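Local atomic coordinates of Mll8193 protein (Mesorhizobium loti, PDB entry 3FH1), a protein that is of unknown function but adopts the NTF2-like fold of the SnoaL-like family, whose cone-shaped cavity commonly serves to bind small molecules. Residues E21-F26 / D91-R96; H33-L38 / I73-G78; E40-E45 / A65-W70; I48-P53 / A58-R63. All blocks are in the same frame, centred on the assembly; numbering follows the deposited sequence. Where two conformers were deposited one is given.

Contact 1: E21-F26 / D91-R96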
loop_
_atom_site.group_PDB
_atom_site.type_symbol
_atom_site.label_atom_id
_atom_site.label_comp_id
_atom_site.label_asym_id
_atom_site.label_seq_id
_atom_site.Cartn_x
_atom_site.Cartn_y
_atom_site.Cartn_z
ATOM N N GLU A 21 13.662 7.018 10.570
ATOM C CA GLU A 21 14.898 6.379 11.004
ATOM C C GLU A 21 14.728 4.866 11.048
ATOM O O GLU A 21 15.629 4.100 10.669
ATOM C CB GLU A 21 15.310 6.885 12.388
ATOM C CG GLU A 21 16.213 7.969 12.345
ATOM C CD GLU A 21 17.516 7.547 11.688
ATOM O OE1 GLU A 21 18.207 6.642 12.231
ATOM O OE2 GLU A 21 17.771 8.118 10.605
ATOM N N ILE A 22 13.577 4.419 11.527
ATOM C CA ILE A 22 13.280 2.973 11.572
ATOM C C ILE A 22 13.239 2.409 10.169
ATOM O O ILE A 22 13.850 1.369 9.889
ATOM C CB ILE A 22 11.982 2.714 12.337
ATOM C CG1 ILE A 22 12.143 3.087 13.818
ATOM C CG2 ILE A 22 11.568 1.250 12.299
ATOM C CD1 ILE A 22 10.807 3.129 14.567
HETATM N N MSE A 23 12.560 3.114 9.261
HETATM C CA MSE A 23 12.478 2.633 7.871
HETATM C C MSE A 23 13.809 2.662 7.163
HETATM O O MSE A 23 14.073 1.819 6.330
HETATM C CB MSE A 23 11.425 3.377 7.052
HETATM C CG MSE A 23 10.012 3.280 7.618
HETATM SE SE MSE A 23 9.382 1.497 7.965
HETATM C CE MSE A 23 8.612 1.823 9.825
ATOM N N ARG A 24 14.685 3.609 7.499
ATOM C CA ARG A 24 16.002 3.617 6.884
ATOM C C ARG A 24 16.762 2.348 7.253
ATOM O O ARG A 24 17.257 1.633 6.380
ATOM C CB ARG A 24 16.782 4.820 7.376
ATOM C CG ARG A 24 18.181 4.902 6.861
ATOM C CD ARG A 24 18.878 6.145 7.431
ATOM N NE ARG A 24 19.119 6.035 8.855
ATOM C CZ ARG A 24 20.035 5.234 9.377
ATOM N NH1 ARG A 24 20.788 4.476 8.595
ATOM N NH2 ARG A 24 20.211 5.200 10.683
ATOM N N ARG A 25 16.823 2.070 8.546
ATOM C CA ARG A 25 17.508 0.888 9.041
ATOM C C ARG A 25 16.845 -0.409 8.539
ATOM O O ARG A 25 17.562 -1.369 8.219
ATOM C CB ARG A 25 17.632 0.911 10.578
ATOM C CG ARG A 25 18.461 2.058 11.196
ATOM C CD ARG A 25 18.226 2.061 12.712
ATOM N NE ARG A 25 19.046 3.009 13.493
ATOM C CZ ARG A 25 20.184 2.702 14.114
ATOM N NH1 ARG A 25 20.683 1.479 14.040
ATOM N NH2 ARG A 25 20.859 3.644 14.796
ATOM N N PHE A 26 15.506 -0.442 8.460
ATOM C CA PHE A 26 14.798 -1.585 7.889
ATOM C C PHE A 26 15.163 -1.783 6.408
ATOM O O PHE A 26 15.567 -2.861 5.989
ATOM C CB PHE A 26 13.302 -1.376 8.032
ATOM C CG PHE A 26 12.487 -2.473 7.435
ATOM C CD1 PHE A 26 12.284 -3.649 8.116
ATOM C CD2 PHE A 26 11.885 -2.305 6.198
ATOM C CE1 PHE A 26 11.513 -4.660 7.575
ATOM C CE2 PHE A 26 11.132 -3.310 5.631
ATOM C CZ PHE A 26 10.912 -4.491 6.322
ATOM N N ASP A 91 3.368 7.366 12.938
ATOM C CA ASP A 91 3.891 6.022 13.264
ATOM C C ASP A 91 3.680 5.055 12.067
ATOM O O ASP A 91 3.876 3.825 12.172
ATOM C CB ASP A 91 3.133 5.480 14.475
ATOM C CG ASP A 91 3.490 6.144 15.737
ATOM O OD1 ASP A 91 4.690 6.482 15.933
ATOM O OD2 ASP A 91 2.548 6.291 16.559
ATOM N N ARG A 92 3.355 5.582 10.888
ATOM C CA ARG A 92 3.125 4.747 9.706
ATOM C C ARG A 92 4.004 5.079 8.538
ATOM O O ARG A 92 4.502 6.197 8.434
ATOM C CB ARG A 92 1.661 4.887 9.271
ATOM C CG ARG A 92 0.739 4.355 10.377
ATOM C CD ARG A 92 -0.528 3.971 9.814
ATOM N NE ARG A 92 -1.475 3.632 10.837
ATOM C CZ ARG A 92 -2.583 2.978 10.546
ATOM N NH1 ARG A 92 -2.823 2.602 9.298
ATOM N NH2 ARG A 92 -3.455 2.745 11.503
ATOM N N ALA A 93 4.213 4.123 7.652
ATOM C CA ALA A 93 4.954 4.375 6.461
ATOM C C ALA A 93 4.505 3.474 5.372
ATOM O O ALA A 93 3.933 2.412 5.599
ATOM C CB ALA A 93 6.423 4.126 6.698
ATOM N N THR A 94 4.719 3.939 4.155
ATOM C CA THR A 94 4.570 3.047 2.991
ATOM C C THR A 94 5.931 2.956 2.275
ATOM O O THR A 94 6.664 3.933 2.214
ATOM C CB THR A 94 3.465 3.515 1.978
ATOM O OG1 THR A 94 3.789 4.812 1.425
ATOM C CG2 THR A 94 2.122 3.516 2.620
ATOM N N ILE A 95 6.279 1.767 1.819
ATOM C CA ILE A 95 7.540 1.575 1.084
ATOM C C ILE A 95 7.189 0.878 -0.187
ATOM O O ILE A 95 6.765 -0.296 -0.164
ATOM C CB ILE A 95 8.578 0.699 1.836
ATOM C CG1 ILE A 95 8.796 1.223 3.279
ATOM C CG2 ILE A 95 9.844 0.637 1.040
ATOM C CD1 ILE A 95 9.520 0.186 4.194
ATOM N N ARG A 96 7.266 1.629 -1.294
ATOM C CA ARG A 96 7.106 1.020 -2.627
ATOM C C ARG A 96 8.447 0.535 -3.111
ATOM O O ARG A 96 9.467 1.209 -2.976
ATOM C CB ARG A 96 6.475 1.983 -3.642
ATOM C CG ARG A 96 4.968 2.169 -3.474
ATOM C CD ARG A 96 4.459 2.993 -4.646
ATOM N NE ARG A 96 4.883 4.393 -4.727
ATOM C CZ ARG A 96 5.609 4.923 -5.718
ATOM N NH1 ARG A 96 6.186 4.179 -6.626
ATOM N NH2 ARG A 96 5.803 6.239 -5.782
#
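Met23, Ile95 and Ala93 carry most of the buried surface where helix 16-31 lies over the curved sheet of this NTF2-like fold. Met23 is a selenomethionine. Its CG rests on the methyl CB of Ala93 at 3.8 Å, and its SE, a step further out, comes within 4.0 Å of Ile95 CD1. The bends of the side chain at chi2 (-53°) and chi3 bring the selenium in beside the Ala93 methyl and close to Ile95 CD1, instead of letting it run straight out from the helix.

Ala93 and Ile95 are two residues apart on strand 92-100, so both send their side chains from the same face of the sheet to the helix. The short methyl of Ala93 lets the Met23 chain come down close to the strand, while Ile95 CD1 reaches both Met23 and, about one helical turn on, Phe26. No hydrogen bond crosses the contact; it is wholly apolar and buried.

The ring of Phe26 also meets Trp70 and Phe30 edge-to-face, which ties this layer to the aromatic interior of the cone. Phe26 holds its CG opposite the backbone N (chi1 178°), which brings the ring in beside the strand, and its CD2 lies 4.0 Å from Ile95 CD1.

Contact 2: H33-L38 / I73-G78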
loop_
_atom_site.group_PDB
_atom_site.type_symbol
_atom_site.label_atom_id
_atom_site.label_comp_id
_atom_site.label_asym_id
_atom_site.label_seq_id
_atom_site.Cartn_x
_atom_site.Cartn_y
_atom_site.Cartn_z
ATOM N N HIS A 33 21.885 -6.656 2.280
ATOM C CA HIS A 33 21.727 -8.104 2.490
ATOM C C HIS A 33 22.289 -8.516 3.855
ATOM O O HIS A 33 23.078 -9.468 3.974
ATOM C CB HIS A 33 22.355 -8.899 1.359
ATOM C CG HIS A 33 21.815 -8.537 0.022
ATOM N ND1 HIS A 33 20.623 -9.032 -0.454
ATOM C CD2 HIS A 33 22.298 -7.712 -0.939
ATOM C CE1 HIS A 33 20.397 -8.529 -1.659
ATOM N NE2 HIS A 33 21.400 -7.727 -1.973
ATOM N N ASP A 34 21.907 -7.771 4.883
ATOM C CA ASP A 34 22.492 -7.948 6.209
ATOM C C ASP A 34 21.409 -7.885 7.273
ATOM O O ASP A 34 20.915 -6.825 7.593
ATOM C CB ASP A 34 23.539 -6.853 6.461
ATOM C CG ASP A 34 24.228 -7.028 7.794
ATOM O OD1 ASP A 34 23.816 -7.918 8.568
ATOM O OD2 ASP A 34 25.185 -6.273 8.065
ATOM N N PRO A 35 20.992 -9.035 7.775
ATOM C CA PRO A 35 19.894 -9.007 8.702
ATOM C C PRO A 35 20.231 -8.726 10.161
ATOM O O PRO A 35 19.362 -8.874 10.999
ATOM C CB PRO A 35 19.342 -10.429 8.584
ATOM C CG PRO A 35 20.461 -11.253 8.236
ATOM C CD PRO A 35 21.441 -10.411 7.501
ATOM N N ALA A 36 21.451 -8.317 10.481
ATOM C CA ALA A 36 21.846 -8.093 11.882
ATOM C C ALA A 36 20.915 -7.134 12.645
ATOM O O ALA A 36 20.586 -7.391 13.791
ATOM C CB ALA A 36 23.317 -7.585 11.944
ATOM N N ALA A 37 20.456 -6.061 12.006
ATOM C CA ALA A 37 19.538 -5.093 12.670
ATOM C C ALA A 37 18.125 -5.560 12.913
ATOM O O ALA A 37 17.350 -4.865 13.620
ATOM C CB ALA A 37 19.474 -3.734 11.855
ATOM N N LEU A 38 17.698 -6.655 12.297
ATOM C CA LEU A 38 16.288 -6.942 12.352
ATOM C C LEU A 38 15.715 -7.072 13.752
ATOM O O LEU A 38 14.698 -6.441 14.045
ATOM C CB LEU A 38 15.839 -8.119 11.479
ATOM C CG LEU A 38 15.837 -7.949 9.975
ATOM C CD1 LEU A 38 15.712 -9.347 9.332
ATOM C CD2 LEU A 38 14.720 -6.949 9.534
ATOM N N ILE A 73 14.696 -13.538 3.234
ATOM C CA ILE A 73 14.433 -12.660 2.077
ATOM C C ILE A 73 15.680 -11.848 1.774
ATOM O O ILE A 73 16.098 -11.777 0.616
ATOM C CB ILE A 73 13.195 -11.764 2.251
ATOM C CG1 ILE A 73 11.930 -12.648 2.209
ATOM C CG2 ILE A 73 13.148 -10.657 1.128
ATOM C CD1 ILE A 73 10.671 -11.936 2.683
ATOM N N ALA A 74 16.269 -11.269 2.805
ATOM C CA ALA A 74 17.437 -10.378 2.666
ATOM C C ALA A 74 18.680 -11.055 2.158
ATOM O O ALA A 74 19.570 -10.394 1.640
ATOM C CB ALA A 74 17.772 -9.685 4.001
ATOM N N THR A 75 18.777 -12.346 2.394
ATOM C CA THR A 75 19.984 -13.078 2.074
ATOM C C THR A 75 19.817 -14.116 0.959
ATOM O O THR A 75 20.750 -14.893 0.707
ATOM C CB THR A 75 20.578 -13.771 3.347
ATOM O OG1 THR A 75 19.631 -14.714 3.853
ATOM C CG2 THR A 75 20.935 -12.738 4.400
ATOM N N GLN A 76 18.678 -14.138 0.274
ATOM C CA GLN A 76 18.462 -15.115 -0.800
ATOM C C GLN A 76 19.326 -14.755 -2.017
ATOM O O GLN A 76 19.134 -13.689 -2.604
ATOM C CB GLN A 76 16.978 -15.157 -1.195
ATOM C CG GLN A 76 16.598 -16.208 -2.241
ATOM C CD GLN A 76 16.861 -17.632 -1.782
ATOM O OE1 GLN A 76 16.914 -17.920 -0.587
ATOM N NE2 GLN A 76 17.025 -18.534 -2.738
ATOM N N PRO A 77 20.272 -15.637 -2.412
ATOM C CA PRO A 77 21.125 -15.335 -3.566
ATOM C C PRO A 77 20.360 -14.968 -4.832
ATOM O O PRO A 77 19.275 -15.517 -5.135
ATOM C CB PRO A 77 21.938 -16.639 -3.780
ATOM C CG PRO A 77 21.895 -17.322 -2.478
ATOM C CD PRO A 77 20.587 -16.949 -1.827
ATOM N N GLY A 78 20.905 -13.996 -5.539
ATOM C CA GLY A 78 20.361 -13.588 -6.817
ATOM C C GLY A 78 19.145 -12.705 -6.768
ATOM O O GLY A 78 18.549 -12.454 -7.803
#
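The imidazole of His33 meets the carbonyl of Ala74 at its edge, with Ala74 O only 7° out of the ring plane. The residue is the C-prime position of a Schellman motif that ends helix 16-31: its phi is positive, and the backbone turns back on Val29 and Phe30. From this turn His33 ND1 donates to Ala74 O at 2.7 Å, near the end of helix 63-75. The bond is short but bent, 146° at the hydrogen, and the donor is tilted from the carbonyl plane. The first torsion sets the ring beside the backbone N, and chi2 of -81° turns its ND1 edge to the carbonyl. The same oxygen also receives a CA-H...O contact from His33 CA at 3.3 Å, so backbone and ring of one residue converge on a single carbonyl.

Beyond the histidine, the Pro35 ring and the Thr75 side chain cross at about a right angle. Thr75 turns its OG1 back to Ser71 O in its own helix, and this presents the methyl to the loop. Asp34, between the two touching residues, shapes the loop with an Asx turn in which OD1 accepts from Ala36 N. Thr75 CG2 ends 3.9 Å from Pro35 CD and equally far from His33 O.

Contact 3: E40-E45 / A65-W70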
loop_
_atom_site.group_PDB
_atom_site.type_symbol
_atom_site.label_atom_id
_atom_site.label_comp_id
_atom_site.label_asym_id
_atom_site.label_seq_id
_atom_site.Cartn_x
_atom_site.Cartn_y
_atom_site.Cartn_z
ATOM N N GLU A 40 16.348 -5.844 16.710
ATOM C CA GLU A 40 16.147 -4.644 17.517
ATOM C C GLU A 40 15.056 -3.731 16.967
ATOM O O GLU A 40 14.503 -2.888 17.689
ATOM C CB GLU A 40 17.473 -3.911 17.644
ATOM C CG GLU A 40 17.914 -3.226 16.379
ATOM C CD GLU A 40 19.440 -2.933 16.359
ATOM O OE1 GLU A 40 20.243 -3.858 16.571
ATOM O OE2 GLU A 40 19.786 -1.775 16.085
ATOM N N LEU A 41 14.705 -3.908 15.697
ATOM C CA LEU A 41 13.697 -3.066 15.045
ATOM C C LEU A 41 12.272 -3.618 15.166
ATOM O O LEU A 41 11.334 -2.929 14.777
ATOM C CB LEU A 41 13.993 -2.922 13.547
ATOM C CG LEU A 41 15.303 -2.270 13.151
ATOM C CD1 LEU A 41 15.419 -2.323 11.637
ATOM C CD2 LEU A 41 15.328 -0.842 13.662
ATOM N N ILE A 42 12.107 -4.873 15.647
ATOM C CA ILE A 42 10.858 -5.623 15.563
ATOM C C ILE A 42 10.293 -5.848 16.949
ATOM O O ILE A 42 11.004 -6.303 17.841
ATOM C CB ILE A 42 11.123 -6.978 14.850
ATOM C CG1 ILE A 42 11.606 -6.647 13.437
ATOM C CG2 ILE A 42 9.871 -7.919 14.814
ATOM C CD1 ILE A 42 12.094 -7.816 12.606
ATOM N N ALA A 43 9.028 -5.499 17.122
ATOM C CA ALA A 43 8.306 -5.723 18.366
ATOM C C ALA A 43 8.116 -7.213 18.666
ATOM O O ALA A 43 8.071 -8.056 17.750
ATOM C CB ALA A 43 6.936 -5.033 18.319
ATOM N N GLU A 44 8.007 -7.539 19.959
ATOM C CA GLU A 44 7.810 -8.922 20.369
ATOM C C GLU A 44 6.621 -9.517 19.669
ATOM O O GLU A 44 6.655 -10.688 19.249
ATOM C CB GLU A 44 7.580 -9.005 21.880
ATOM C CG GLU A 44 7.522 -10.416 22.386
ATOM C CD GLU A 44 7.250 -10.472 23.907
ATOM O OE1 GLU A 44 6.076 -10.472 24.320
ATOM O OE2 GLU A 44 8.227 -10.527 24.672
ATOM N N GLU A 45 5.574 -8.720 19.527
ATOM C CA GLU A 45 4.298 -9.179 18.983
ATOM C C GLU A 45 4.121 -8.844 17.499
ATOM O O GLU A 45 3.015 -9.039 16.958
ATOM C CB GLU A 45 3.125 -8.588 19.776
ATOM C CG GLU A 45 2.836 -7.113 19.513
ATOM C CD GLU A 45 3.671 -6.105 20.400
ATOM O OE1 GLU A 45 4.822 -6.408 20.864
ATOM O OE2 GLU A 45 3.139 -4.979 20.610
ATOM N N ALA A 65 9.484 -15.302 14.171
ATOM C CA ALA A 65 8.948 -15.601 12.824
ATOM C C ALA A 65 9.251 -14.452 11.854
ATOM O O ALA A 65 9.551 -14.690 10.684
ATOM C CB ALA A 65 7.447 -15.849 12.892
ATOM N N CYS A 66 9.090 -13.225 12.339
ATOM C CA CYS A 66 9.285 -12.049 11.476
ATOM C C CYS A 66 10.760 -11.909 11.125
ATOM O O CYS A 66 11.090 -11.714 9.969
ATOM C CB CYS A 66 8.748 -10.797 12.120
ATOM S SG CYS A 66 6.952 -10.852 12.306
ATOM N N VAL A 67 11.648 -12.029 12.110
ATOM C CA VAL A 67 13.116 -12.051 11.839
ATOM C C VAL A 67 13.485 -13.170 10.874
ATOM O O VAL A 67 14.226 -12.940 9.898
ATOM C CB VAL A 67 13.988 -12.155 13.133
ATOM C CG1 VAL A 67 15.474 -12.419 12.743
ATOM C CG2 VAL A 67 13.795 -10.832 13.998
ATOM N N GLN A 68 12.942 -14.366 11.076
ATOM C CA GLN A 68 13.334 -15.485 10.223
ATOM C C GLN A 68 12.941 -15.198 8.768
ATOM O O GLN A 68 13.736 -15.471 7.857
ATOM C CB GLN A 68 12.693 -16.775 10.683
ATOM C CG GLN A 68 13.162 -18.013 9.945
ATOM C CD GLN A 68 12.663 -19.292 10.651
ATOM O OE1 GLN A 68 12.765 -19.431 11.890
ATOM N NE2 GLN A 68 12.101 -20.207 9.871
ATOM N N LEU A 69 11.729 -14.694 8.549
ATOM C CA LEU A 69 11.232 -14.472 7.206
ATOM C C LEU A 69 12.031 -13.380 6.518
ATOM O O LEU A 69 12.548 -13.563 5.430
ATOM C CB LEU A 69 9.758 -14.127 7.181
ATOM C CG LEU A 69 9.123 -13.784 5.789
ATOM C CD1 LEU A 69 9.093 -14.972 4.926
ATOM C CD2 LEU A 69 7.742 -13.187 5.926
ATOM N N TRP A 70 12.145 -12.236 7.164
ATOM C CA TRP A 70 12.888 -11.148 6.562
ATOM C C TRP A 70 14.381 -11.469 6.346
ATOM O O TRP A 70 14.978 -11.030 5.362
ATOM C CB TRP A 70 12.704 -9.901 7.375
ATOM C CG TRP A 70 11.426 -9.191 7.065
ATOM C CD1 TRP A 70 10.842 -9.036 5.833
ATOM C CD2 TRP A 70 10.608 -8.454 7.983
ATOM N NE1 TRP A 70 9.714 -8.234 5.942
ATOM C CE2 TRP A 70 9.596 -7.835 7.239
ATOM C CE3 TRP A 70 10.676 -8.210 9.367
ATOM C CZ2 TRP A 70 8.625 -7.057 7.840
ATOM C CZ3 TRP A 70 9.720 -7.459 9.946
ATOM C CH2 TRP A 70 8.689 -6.881 9.181
#
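In the wall of the cone-shaped NTF2-like fold, beside a pocket holding an unidentified molecule, probably from the crystallisation liquor, Ile42 of the short strand 42-43 plugs against helix 63-75. All the touching is done by this one side chain, whose branches part to three helical residues. CG1 lies beside the backbone N (chi1 -62°) and carries CD1 out to the helix, where it meets Trp70 at the edge of the indole and near its plane, 3.6 Å from CE3 and as close to CZ3. The same CD1 also packs against Val67 CG2 at 3.7 Å. The other branch, CG2, looks to the preceding turn and sits 4.1 Å from Cys66 CB. Ile42 thus bears on the six-membered ring, whereas NE1, on the pyrrole part of the indole, donates a hydrogen bond to the bound molecule. Cutting Ile42 back to an alanine is likely to open a gap between Val67 and the benzo edge of Trp70 and leave the indole less firmly backed there.

Phe26 and Phe30 of helix 16-31 meet Trp70 edge-to-face, adding an aromatic cluster to the aliphatic contact. Ile48 of strand 46-49 packs on Cys66 and Trp70, Leu38 touches Trp70 from helix 38-41, and Ala123 of strand 119-127 reaches the same indole, so the contact sits where helices 16-31, 38-41 and 63-75 meet strands 46-49 and 119-127.

Contact 4: I48-P53 / A58-R63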
loop_
_atom_site.group_PDB
_atom_site.type_symbol
_atom_site.label_atom_id
_atom_site.label_comp_id
_atom_site.label_asym_id
_atom_site.label_seq_id
_atom_site.Cartn_x
_atom_site.Cartn_y
_atom_site.Cartn_z
ATOM N N ILE A 48 3.558 -9.896 10.353
ATOM C CA ILE A 48 3.692 -9.650 8.925
ATOM C C ILE A 48 2.473 -10.330 8.243
ATOM O O ILE A 48 2.156 -11.500 8.507
ATOM C CB ILE A 48 4.981 -10.264 8.380
ATOM C CG1 ILE A 48 6.181 -9.529 8.945
ATOM C CG2 ILE A 48 5.002 -10.224 6.817
ATOM C CD1 ILE A 48 7.517 -10.279 8.640
ATOM N N GLU A 49 1.825 -9.595 7.332
ATOM C CA GLU A 49 0.814 -10.165 6.438
ATOM C C GLU A 49 1.539 -10.179 5.116
ATOM O O GLU A 49 1.727 -9.152 4.477
ATOM C CB GLU A 49 -0.454 -9.354 6.434
ATOM C CG GLU A 49 -1.150 -9.379 7.792
ATOM C CD GLU A 49 -2.504 -8.730 7.814
ATOM O OE1 GLU A 49 -2.938 -8.137 6.802
ATOM O OE2 GLU A 49 -3.138 -8.798 8.911
ATOM N N ASN A 50 2.047 -11.341 4.715
ATOM C CA ASN A 50 2.911 -11.395 3.533
ATOM C C ASN A 50 2.098 -11.268 2.237
ATOM O O ASN A 50 0.876 -11.407 2.196
ATOM C CB ASN A 50 3.779 -12.671 3.524
ATOM C CG ASN A 50 5.103 -12.551 2.675
ATOM O OD1 ASN A 50 5.531 -11.481 2.214
ATOM N ND2 ASN A 50 5.755 -13.706 2.500
ATOM N N THR A 51 2.845 -11.081 1.165
ATOM C CA THR A 51 2.318 -10.747 -0.170
ATOM C C THR A 51 1.545 -11.854 -0.818
ATOM O O THR A 51 0.726 -11.599 -1.702
ATOM C CB THR A 51 3.453 -10.389 -1.120
ATOM O OG1 THR A 51 4.392 -11.494 -1.162
ATOM C CG2 THR A 51 4.201 -9.106 -0.738
ATOM N N VAL A 52 1.846 -13.073 -0.393
ATOM C CA VAL A 52 1.264 -14.290 -0.932
ATOM C C VAL A 52 0.943 -15.284 0.164
ATOM O O VAL A 52 1.517 -15.246 1.250
ATOM C CB VAL A 52 2.243 -14.984 -1.956
ATOM C CG1 VAL A 52 2.497 -14.040 -3.103
ATOM C CG2 VAL A 52 3.589 -15.354 -1.291
ATOM N N PRO A 53 0.008 -16.191 -0.113
ATOM C CA PRO A 53 -0.827 -16.302 -1.286
ATOM C C PRO A 53 -2.177 -15.631 -1.125
ATOM O O PRO A 53 -2.732 -15.599 -0.045
ATOM C CB PRO A 53 -1.068 -17.812 -1.374
ATOM C CG PRO A 53 -1.101 -18.207 0.091
ATOM C CD PRO A 53 -0.220 -17.313 0.833
ATOM N N ALA A 58 -0.193 -15.053 3.662
ATOM C CA ALA A 58 0.158 -15.771 4.865
ATOM C C ALA A 58 0.282 -14.735 5.968
ATOM O O ALA A 58 0.205 -13.522 5.694
ATOM C CB ALA A 58 1.469 -16.522 4.668
ATOM N N ARG A 59 0.399 -15.215 7.201
ATOM C CA ARG A 59 0.608 -14.384 8.358
ATOM C C ARG A 59 1.776 -14.953 9.128
ATOM O O ARG A 59 1.907 -16.165 9.231
ATOM C CB ARG A 59 -0.676 -14.366 9.197
ATOM C CG ARG A 59 -0.710 -13.413 10.317
ATOM C CD ARG A 59 -2.061 -13.494 11.016
ATOM N NE ARG A 59 -2.227 -12.509 12.096
ATOM C CZ ARG A 59 -1.863 -12.702 13.349
ATOM N NH1 ARG A 59 -1.359 -13.875 13.743
ATOM N NH2 ARG A 59 -2.057 -11.731 14.232
ATOM N N HIS A 60 2.628 -14.077 9.652
ATOM C CA HIS A 60 3.793 -14.480 10.472
ATOM C C HIS A 60 3.647 -13.659 11.716
ATOM O O HIS A 60 3.467 -12.439 11.645
ATOM C CB HIS A 60 5.125 -14.224 9.759
ATOM C CG HIS A 60 5.210 -14.893 8.438
ATOM N ND1 HIS A 60 5.855 -16.094 8.254
ATOM C CD2 HIS A 60 4.654 -14.570 7.255
ATOM C CE1 HIS A 60 5.694 -16.474 7.000
ATOM N NE2 HIS A 60 4.962 -15.576 6.382
ATOM N N ALA A 61 3.763 -14.284 12.869
ATOM C CA ALA A 61 3.531 -13.578 14.132
ATOM C C ALA A 61 4.643 -13.811 15.126
ATOM O O ALA A 61 5.071 -14.947 15.351
ATOM C CB ALA A 61 2.210 -14.032 14.742
ATOM N N GLY A 62 5.023 -12.744 15.807
ATOM C CA GLY A 62 6.072 -12.791 16.795
ATOM C C GLY A 62 7.413 -12.425 16.212
ATOM O O GLY A 62 7.695 -12.685 15.044
ATOM N N ARG A 63 8.263 -11.856 17.036
ATOM C CA ARG A 63 9.563 -11.402 16.578
ATOM C C ARG A 63 10.360 -12.509 15.868
ATOM O O ARG A 63 10.958 -12.270 14.829
ATOM C CB ARG A 63 10.395 -10.841 17.729
ATOM C CG ARG A 63 11.790 -10.397 17.282
ATOM C CD ARG A 63 12.644 -9.902 18.441
ATOM N NE ARG A 63 12.126 -8.701 19.030
ATOM C CZ ARG A 63 11.664 -8.564 20.271
ATOM N NH1 ARG A 63 11.706 -9.523 21.189
ATOM N NH2 ARG A 63 11.200 -7.387 20.624
HETATM O O HOH W 1 -3.022 -9.922 11.172
#
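Ala58 opens the returning arm of the beta hairpin formed by strands 46-49 and 59-61, at the margin of the NTF2-like sheet. Its N donates an almost straight bond to Val52 O (3.0 Å, 177° at the hydrogen), while its O accepts from Asn50 N, which stands above the carbonyl plane. Pro53, entered through a cis peptide, brings CD to 3.6 Å from Ala58 N.

Arg59 pairs with Glu49 as an antiparallel non-hydrogen-bonded pair, both side chains on the same face. Their charged atoms do not touch: a water bridges them, donating to Glu49 OE2 and accepting from Arg59 NE at 2.9 Å. The extended Arg59 chain, with CG anti to the backbone N (chi1 -172°), puts NE within range of that water, which lies at the edge of the guanidinium. Glu49 OE1 holds a salt bridge to Arg108 of the second subunit, so OE1 is paired directly with a charge and OE2 reaches Arg59 only through water.

His60 forms the hydrogen-bonded pair with Ile48. The two backbone bonds, His60 N to Ile48 O and Ile48 N to His60 O, are each 2.9 Å and lie in the carbonyl planes. On this face Ile48 and His60 bring their CB atoms to 4.2 Å, and both side chains reach Leu69 of helix 63-75. Asn50, whose OD1 bonds to the bound unknown ligand, sits at the imidazole edge, its CB 4.2 Å from His60 NE2.

Overall arrangement
The four contacts are nested along the chain: contact 1 closes the longest loop, contact 2 lies inside it, contact 3 inside that, and the hairpin of contact 4 is innermost. Contacts 2 and 3 share helix 63-75, with centres about 13 Å apart, and Leu38 packs on Trp70 between them. Contacts 3 and 4 are the nearest pair, about 11 Å between centres, linked by a probable hydrogen bond from Arg63 NE to Ile42 O. Contacts 1 and 4 reach the same sheet with centres about 17 Å apart, on opposite sides of the chain's centre, and both touch the second subunit. Phe26, Trp70 and Asn50, from contacts 1, 3 and 4, approach a bound unknown ligand, consistent with a pocket enclosed by helices and sheet.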